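Long-range contacts in SAM-dependent methyltransferase (Pyrococcus horikoshii, PDB 1WZN), which probably transfers a methyl group from S-adenosylmethionine to an acceptor substrate not yet identified, and is seen here with the by-product S-adenosylhomocysteine bound: residues 2-8 with 201-205; 34-40 with 136-142. All blocks are in the same frame, centred on the assembly; numbering follows the deposited sequence.

Contact 1. Residues 2-8 with 201-205; sequences YELYTLL and FLVDD. With SAH (S-adenosyl-L-homocysteine), chain F.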
loop_
_atom_site.group_PDB
_atom_site.type_symbol
_atom_site.label_atom_id
_atom_site.label_comp_id
_atom_site.label_asym_id
_atom_site.label_seq_id
_atom_site.Cartn_x
_atom_site.Cartn_y
_atom_site.Cartn_z
ATOM N N TYR A 2 9.032 23.308 -18.647
ATOM C CA TYR A 2 9.433 23.021 -20.021
ATOM C C TYR A 2 10.826 22.411 -20.182
ATOM O O TYR A 2 11.326 22.322 -21.305
ATOM C CB TYR A 2 9.347 24.283 -20.885
ATOM C CG TYR A 2 8.009 24.992 -20.842
ATOM C CD1 TYR A 2 6.812 24.284 -20.964
ATOM C CD2 TYR A 2 7.946 26.381 -20.725
ATOM C CE1 TYR A 2 5.582 24.945 -20.976
ATOM C CE2 TYR A 2 6.724 27.053 -20.735
ATOM C CZ TYR A 2 5.548 26.330 -20.863
ATOM O OH TYR A 2 4.345 26.997 -20.897
ATOM N N GLU A 3 11.451 21.988 -19.084
ATOM C CA GLU A 3 12.783 21.378 -19.163
ATOM C C GLU A 3 12.801 20.210 -20.147
ATOM O O GLU A 3 13.810 19.947 -20.803
ATOM C CB GLU A 3 13.230 20.838 -17.800
ATOM C CG GLU A 3 13.420 21.866 -16.709
ATOM C CD GLU A 3 12.119 22.487 -16.239
ATOM O OE1 GLU A 3 11.046 21.830 -16.324
ATOM O OE2 GLU A 3 12.183 23.636 -15.762
ATOM N N LEU A 4 11.684 19.498 -20.222
ATOM C CA LEU A 4 11.562 18.342 -21.104
ATOM C C LEU A 4 11.581 18.710 -22.586
ATOM O O LEU A 4 11.966 17.898 -23.429
ATOM C CB LEU A 4 10.266 17.596 -20.780
ATOM C CG LEU A 4 9.956 16.288 -21.505
ATOM C CD1 LEU A 4 11.016 15.243 -21.170
ATOM C CD2 LEU A 4 8.575 15.799 -21.081
ATOM N N TYR A 5 11.188 19.944 -22.895
ATOM C CA TYR A 5 11.102 20.408 -24.278
ATOM C C TYR A 5 12.244 21.293 -24.743
ATOM O O TYR A 5 12.280 21.725 -25.900
ATOM C CB TYR A 5 9.773 21.135 -24.461
ATOM C CG TYR A 5 8.640 20.355 -23.847
ATOM C CD1 TYR A 5 8.478 19.004 -24.138
ATOM C CD2 TYR A 5 7.752 20.949 -22.951
ATOM C CE1 TYR A 5 7.468 18.260 -23.559
ATOM C CE2 TYR A 5 6.731 20.209 -22.363
ATOM C CZ TYR A 5 6.600 18.865 -22.673
ATOM O OH TYR A 5 5.620 18.102 -22.090
ATOM N N THR A 6 13.177 21.563 -23.842
ATOM C CA THR A 6 14.334 22.376 -24.177
ATOM C C THR A 6 15.626 21.587 -23.977
ATOM O O THR A 6 16.210 21.047 -24.907
ATOM C CB THR A 6 14.317 23.639 -23.308
ATOM O OG1 THR A 6 14.173 23.274 -21.930
ATOM C CG2 THR A 6 13.141 24.531 -23.707
ATOM N N LEU A 7 16.089 21.536 -22.717
ATOM C CA LEU A 7 17.338 20.829 -22.461
ATOM C C LEU A 7 17.241 19.322 -22.758
ATOM O O LEU A 7 18.221 18.677 -23.105
ATOM C CB LEU A 7 17.773 21.090 -21.016
ATOM C CG LEU A 7 18.163 22.556 -20.789
ATOM C CD1 LEU A 7 17.685 23.096 -19.441
ATOM C CD2 LEU A 7 19.676 22.793 -20.838
ATOM N N LEU A 8 16.020 18.747 -22.593
ATOM C CA LEU A 8 15.861 17.298 -22.808
ATOM C C LEU A 8 15.229 16.991 -24.170
ATOM O O LEU A 8 14.894 15.859 -24.500
ATOM C CB LEU A 8 14.973 16.710 -21.696
ATOM C CG LEU A 8 15.692 16.604 -20.346
ATOM C CD1 LEU A 8 14.735 16.246 -19.211
ATOM C CD2 LEU A 8 16.786 15.530 -20.339
ATOM N N PHE A 201 18.777 16.299 -15.044
ATOM C CA PHE A 201 17.868 17.405 -15.314
ATOM C C PHE A 201 16.540 17.123 -14.633
ATOM O O PHE A 201 16.069 15.983 -14.619
ATOM C CB PHE A 201 17.652 17.545 -16.820
ATOM C CG PHE A 201 18.888 17.926 -17.572
ATOM C CD1 PHE A 201 19.352 19.237 -17.554
ATOM C CD2 PHE A 201 19.602 16.971 -18.287
ATOM C CE1 PHE A 201 20.511 19.592 -18.240
ATOM C CE2 PHE A 201 20.763 17.319 -18.974
ATOM C CZ PHE A 201 21.215 18.630 -18.949
ATOM N N LEU A 202 15.935 18.161 -14.073
ATOM C CA LEU A 202 14.665 17.999 -13.382
ATOM C C LEU A 202 13.509 18.663 -14.114
ATOM O O LEU A 202 13.512 19.876 -14.321
ATOM C CB LEU A 202 14.755 18.587 -11.965
ATOM C CG LEU A 202 13.441 18.630 -11.172
ATOM C CD1 LEU A 202 13.014 17.222 -10.798
ATOM C CD2 LEU A 202 13.623 19.480 -9.916
ATOM N N VAL A 203 12.531 17.865 -14.513
ATOM C CA VAL A 203 11.344 18.398 -15.168
ATOM C C VAL A 203 10.421 18.732 -14.008
ATOM O O VAL A 203 10.303 17.951 -13.067
ATOM C CB VAL A 203 10.646 17.345 -16.062
ATOM C CG1 VAL A 203 9.353 17.928 -16.627
ATOM C CG2 VAL A 203 11.566 16.912 -17.191
ATOM N N ASP A 204 9.790 19.897 -14.060
ATOM C CA ASP A 204 8.879 20.313 -13.007
ATOM C C ASP A 204 7.852 21.257 -13.625
ATOM O O ASP A 204 8.067 22.464 -13.699
ATOM C CB ASP A 204 9.659 21.008 -11.887
ATOM C CG ASP A 204 8.774 21.422 -10.728
ATOM O OD1 ASP A 204 7.787 20.716 -10.444
ATOM O OD2 ASP A 204 9.080 22.448 -10.090
ATOM N N ASP A 205 6.741 20.688 -14.078
ATOM C CA ASP A 205 5.690 21.470 -14.717
ATOM C C ASP A 205 4.390 21.460 -13.939
ATOM O O ASP A 205 4.016 20.448 -13.354
ATOM C CB ASP A 205 5.392 20.936 -16.115
ATOM C CG ASP A 205 6.594 20.978 -17.030
ATOM O OD1 ASP A 205 7.347 21.971 -16.978
ATOM O OD2 ASP A 205 6.765 20.020 -17.809
HETATM N N SAH F . 2.118 16.481 -29.665
HETATM C CA SAH F . 3.486 15.892 -29.332
HETATM C CB SAH F . 4.178 16.449 -28.119
HETATM C CG SAH F . 3.564 16.329 -26.733
HETATM S SD SAH F . 4.708 17.226 -25.591
HETATM C C SAH F . 3.268 14.317 -29.211
HETATM O O SAH F . 2.135 13.831 -29.383
HETATM O OXT SAH F . 4.329 13.624 -28.946
HETATM C "C5'" SAH F . 3.873 18.721 -25.225
HETATM C "C4'" SAH F . 4.292 19.887 -26.247
HETATM O "O4'" SAH F . 3.544 21.010 -25.767
HETATM C "C3'" SAH F . 5.733 20.339 -26.185
HETATM O "O3'" SAH F . 6.375 20.138 -27.445
HETATM C "C2'" SAH F . 5.614 21.854 -25.738
HETATM O "O2'" SAH F . 6.652 22.663 -26.276
HETATM C "C1'" SAH F . 4.222 22.220 -26.222
HETATM N N9 SAH F . 3.620 23.282 -25.662
HETATM C C8 SAH F . 3.268 23.589 -24.355
HETATM N N7 SAH F . 2.683 24.730 -24.191
HETATM C C5 SAH F . 2.615 25.279 -25.502
HETATM C C6 SAH F . 2.075 26.520 -25.980
HETATM N N6 SAH F . 1.501 27.437 -25.189
HETATM N N1 SAH F . 2.188 26.713 -27.341
HETATM C C2 SAH F . 2.765 25.805 -28.180
HETATM N N3 SAH F . 3.293 24.602 -27.757
HETATM C C4 SAH F . 3.184 24.409 -26.413
HETATM O O HOH W 1 8.712 20.079 -19.342
#
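Glu3 lies across the backbone of residues 201-205 of strand 198-208, its CG 3.1 Å from Leu202 O and its carboxylate reaching Asp204, whose N donates a hydrogen bond to Glu3 OE1 (3.2 Å). The other carboxylate oxygen, OE2, is held by the amino terminus of Met1. Asp205 answers from the strand: its OD1 accepts a hydrogen bond from Tyr2 N at 2.7 Å, while a water lies 2.5 Å from Asp205 OD2, to which it donates, and 3.2 Å from Leu4 N, from which it accepts. Beside this polar patch the packing is apolar. Val203 CG2 sits 3.9 Å from Leu4 CB and 3.8 Å from Leu8 CD1; at the Phe201 ring, Leu8 CD2 lies 3.8 Å from Phe201 CD2 and Leu7 CB 4.2 Å from Phe201 CE1. The loop thus lies against the strand outermost within this chain in the four-stranded antiparallel sheet, and Pro194 of the second subunit packs on Leu7 and Phe201. Away from the strand, one face of the Tyr5 ring lies against SAH C2', and Tyr5 CE1 comes within 3.6 Å of SAH SD. Tyr118 OH hydrogen-bonds to both Tyr5 OH and Asp205 OD2, tying pocket to strand. Glu3 OE1 is only 3.8 Å from Asp205 OD1, a closeness probably tolerated because hydrogen-bond donors, the backbone NH of Tyr2 and Asp204, Met1 N and a water, surround the two carboxylates.

Contact 2. Residues 34-40 with 136-142; sequences FKEDAKR and KPGGVFI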
loop_
_atom_site.group_PDB
_atom_site.type_symbol
_atom_site.label_atom_id
_atom_site.label_comp_id
_atom_site.label_asym_id
_atom_site.label_seq_id
_atom_site.Cartn_x
_atom_site.Cartn_y
_atom_site.Cartn_z
ATOM N N PHE A 34 -11.922 11.277 -38.629
ATOM C CA PHE A 34 -12.026 12.123 -39.823
ATOM C C PHE A 34 -13.153 11.619 -40.726
ATOM O O PHE A 34 -13.965 12.394 -41.229
ATOM C CB PHE A 34 -10.727 12.099 -40.648
ATOM C CG PHE A 34 -9.556 12.796 -40.002
ATOM C CD1 PHE A 34 -9.736 13.704 -38.962
ATOM C CD2 PHE A 34 -8.264 12.575 -40.484
ATOM C CE1 PHE A 34 -8.641 14.386 -38.412
ATOM C CE2 PHE A 34 -7.169 13.249 -39.943
ATOM C CZ PHE A 34 -7.357 14.158 -38.904
ATOM N N LYS A 35 -13.194 10.307 -40.916
ATOM C CA LYS A 35 -14.190 9.683 -41.777
ATOM C C LYS A 35 -15.620 9.704 -41.255
ATOM O O LYS A 35 -16.553 9.985 -42.007
ATOM C CB LYS A 35 -13.779 8.236 -42.065
ATOM C CG LYS A 35 -14.837 7.404 -42.779
ATOM C CD LYS A 35 -14.376 5.963 -42.920
ATOM C CE LYS A 35 -15.476 5.069 -43.464
ATOM N NZ LYS A 35 -15.056 3.639 -43.480
ATOM N N GLU A 36 -15.793 9.422 -39.968
ATOM C CA GLU A 36 -17.126 9.358 -39.385
ATOM C C GLU A 36 -17.644 10.615 -38.687
ATOM O O GLU A 36 -18.847 10.875 -38.698
ATOM C CB GLU A 36 -17.198 8.186 -38.401
ATOM C CG GLU A 36 -16.861 6.827 -38.991
ATOM C CD GLU A 36 -17.779 6.432 -40.132
ATOM O OE1 GLU A 36 -18.975 6.780 -40.086
ATOM O OE2 GLU A 36 -17.306 5.761 -41.072
ATOM N N ASP A 37 -16.757 11.398 -38.080
ATOM C CA ASP A 37 -17.207 12.593 -37.377
ATOM C C ASP A 37 -17.131 13.906 -38.142
ATOM O O ASP A 37 -17.997 14.766 -37.984
ATOM C CB ASP A 37 -16.461 12.715 -36.050
ATOM C CG ASP A 37 -16.824 11.598 -35.090
ATOM O OD1 ASP A 37 -18.015 11.504 -34.729
ATOM O OD2 ASP A 37 -15.933 10.811 -34.713
ATOM N N ALA A 38 -16.101 14.071 -38.962
ATOM C CA ALA A 38 -15.971 15.296 -39.735
ATOM C C ALA A 38 -17.104 15.383 -40.754
ATOM O O ALA A 38 -17.637 14.361 -41.187
ATOM C CB ALA A 38 -14.622 15.328 -40.450
ATOM N N LYS A 39 -17.472 16.600 -41.131
ATOM C CA LYS A 39 -18.537 16.797 -42.111
ATOM C C LYS A 39 -17.956 17.395 -43.386
ATOM O O LYS A 39 -18.629 18.130 -44.112
ATOM C CB LYS A 39 -19.625 17.715 -41.551
ATOM C CG LYS A 39 -20.378 17.131 -40.362
ATOM C CD LYS A 39 -21.030 15.807 -40.723
ATOM C CE LYS A 39 -21.865 15.271 -39.572
ATOM N NZ LYS A 39 -22.462 13.944 -39.891
ATOM N N ARG A 40 -16.692 17.077 -43.640
ATOM C CA ARG A 40 -15.996 17.546 -44.830
ATOM C C ARG A 40 -14.819 16.620 -45.026
ATOM O O ARG A 40 -14.427 15.911 -44.095
ATOM C CB ARG A 40 -15.500 18.991 -44.651
ATOM C CG ARG A 40 -14.436 19.192 -43.568
ATOM C CD ARG A 40 -13.950 20.642 -43.511
ATOM N NE ARG A 40 -13.478 21.105 -44.817
ATOM C CZ ARG A 40 -14.179 21.878 -45.648
ATOM N NH1 ARG A 40 -15.393 22.299 -45.314
ATOM N NH2 ARG A 40 -13.673 22.212 -46.829
ATOM N N LYS A 136 -12.455 24.944 -40.923
ATOM C CA LYS A 136 -13.356 25.127 -42.059
ATOM C C LYS A 136 -14.676 24.525 -41.585
ATOM O O LYS A 136 -14.687 23.692 -40.675
ATOM C CB LYS A 136 -12.868 24.344 -43.279
ATOM C CG LYS A 136 -11.582 24.857 -43.899
ATOM C CD LYS A 136 -11.303 24.109 -45.192
ATOM C CE LYS A 136 -9.983 24.514 -45.809
ATOM N NZ LYS A 136 -9.755 23.711 -47.034
ATOM N N PRO A 137 -15.805 24.932 -42.187
ATOM C CA PRO A 137 -17.104 24.392 -41.779
ATOM C C PRO A 137 -17.111 22.871 -41.820
ATOM O O PRO A 137 -16.659 22.266 -42.791
ATOM C CB PRO A 137 -18.068 24.999 -42.798
ATOM C CG PRO A 137 -17.421 26.303 -43.134
ATOM C CD PRO A 137 -15.968 25.910 -43.280
ATOM N N GLY A 138 -17.621 22.250 -40.764
ATOM C CA GLY A 138 -17.662 20.799 -40.731
ATOM C C GLY A 138 -16.337 20.162 -40.339
ATOM O O GLY A 138 -16.241 18.941 -40.253
ATOM N N GLY A 139 -15.317 20.983 -40.109
ATOM C CA GLY A 139 -14.019 20.457 -39.719
ATOM C C GLY A 139 -14.030 19.963 -38.283
ATOM O O GLY A 139 -14.978 20.238 -37.539
ATOM N N VAL A 140 -12.977 19.257 -37.872
ATOM C CA VAL A 140 -12.929 18.724 -36.513
ATOM C C VAL A 140 -11.677 19.034 -35.698
ATOM O O VAL A 140 -10.579 19.187 -36.239
ATOM C CB VAL A 140 -13.109 17.178 -36.507
ATOM C CG1 VAL A 140 -14.459 16.806 -37.108
ATOM C CG2 VAL A 140 -11.979 16.503 -37.290
ATOM N N PHE A 141 -11.866 19.126 -34.383
ATOM C CA PHE A 141 -10.774 19.347 -33.436
ATOM C C PHE A 141 -10.702 18.037 -32.651
ATOM O O PHE A 141 -11.736 17.521 -32.209
ATOM C CB PHE A 141 -11.088 20.513 -32.485
ATOM C CG PHE A 141 -10.162 20.595 -31.296
ATOM C CD1 PHE A 141 -8.784 20.700 -31.471
ATOM C CD2 PHE A 141 -10.671 20.562 -30.001
ATOM C CE1 PHE A 141 -7.924 20.772 -30.369
ATOM C CE2 PHE A 141 -9.820 20.632 -28.892
ATOM C CZ PHE A 141 -8.449 20.737 -29.076
ATOM N N ILE A 142 -9.497 17.487 -32.508
ATOM C CA ILE A 142 -9.298 16.223 -31.793
ATOM C C ILE A 142 -8.154 16.367 -30.795
ATOM O O ILE A 142 -7.063 16.812 -31.151
ATOM C CB ILE A 142 -8.922 15.075 -32.773
ATOM C CG1 ILE A 142 -10.013 14.893 -33.830
ATOM C CG2 ILE A 142 -8.728 13.768 -32.011
ATOM C CD1 ILE A 142 -9.588 13.993 -34.987
#
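Phe34, near the end of helix 23-36, turns its ring to strand 139-146: Val140 CG2 approaches the ring edge, 4.0 Å from Phe34 CD1, and Ile142 CD1 lies 3.6 Å from Phe34 CE1. Asp37 points its carboxylate elsewhere, to Arg234 and Tyr229. In the loop after the helix, Ala38 settles on Val140, its CA 3.4 Å and its CB 3.7 Å from Val140 CG1. At Lys39 the backbone takes over, with Lys39 N donating to Gly138 O (2.8 Å, nearly linear). Arg40 finally extends along the type II turn from Lys136 to Gly139; its NH1 hydrogen-bonds to Pro137 O at 2.8 Å, and one guanidinium face covers Lys136 CD, 3.4 Å from Arg40 NH2. Gly138 has a positive phi, and a CB there would clash with Lys39 O. The helix end and following loop thus pack on a strand of the Rossmann-like methyltransferase fold and the turn before it. Two carbonyls, Pro137 O and Gly138 O, hold the turn; Arg40 NH2 and Lys136 NZ are 4.2 Å apart, and Asp107, salt-bridged to Arg40 NE, probably offsets their positive charge.

The two contacts lie on opposite sides of the chain's centre, their centres 34 Å apart and their nearest atoms about 16 Å apart, so they do not touch. Both segments of contact 2 fall between those of contact 1 in sequence. They also belong to different sheets: contact 2 packs helix 23-36 and its following loop on strand 139-146 of the seven-stranded mixed sheet, the Rossmann-like core, whereas contact 1 brings the N-terminal loop to the strand outermost within this chain in the four-stranded antiparallel sheet. SAH relates them unequally, lying about 11 Å from the side chain of Ile142: contact 2 is buried helix-loop-strand packing at one side of the mixed sheet, whereas Tyr5 brings contact 1 into the pocket.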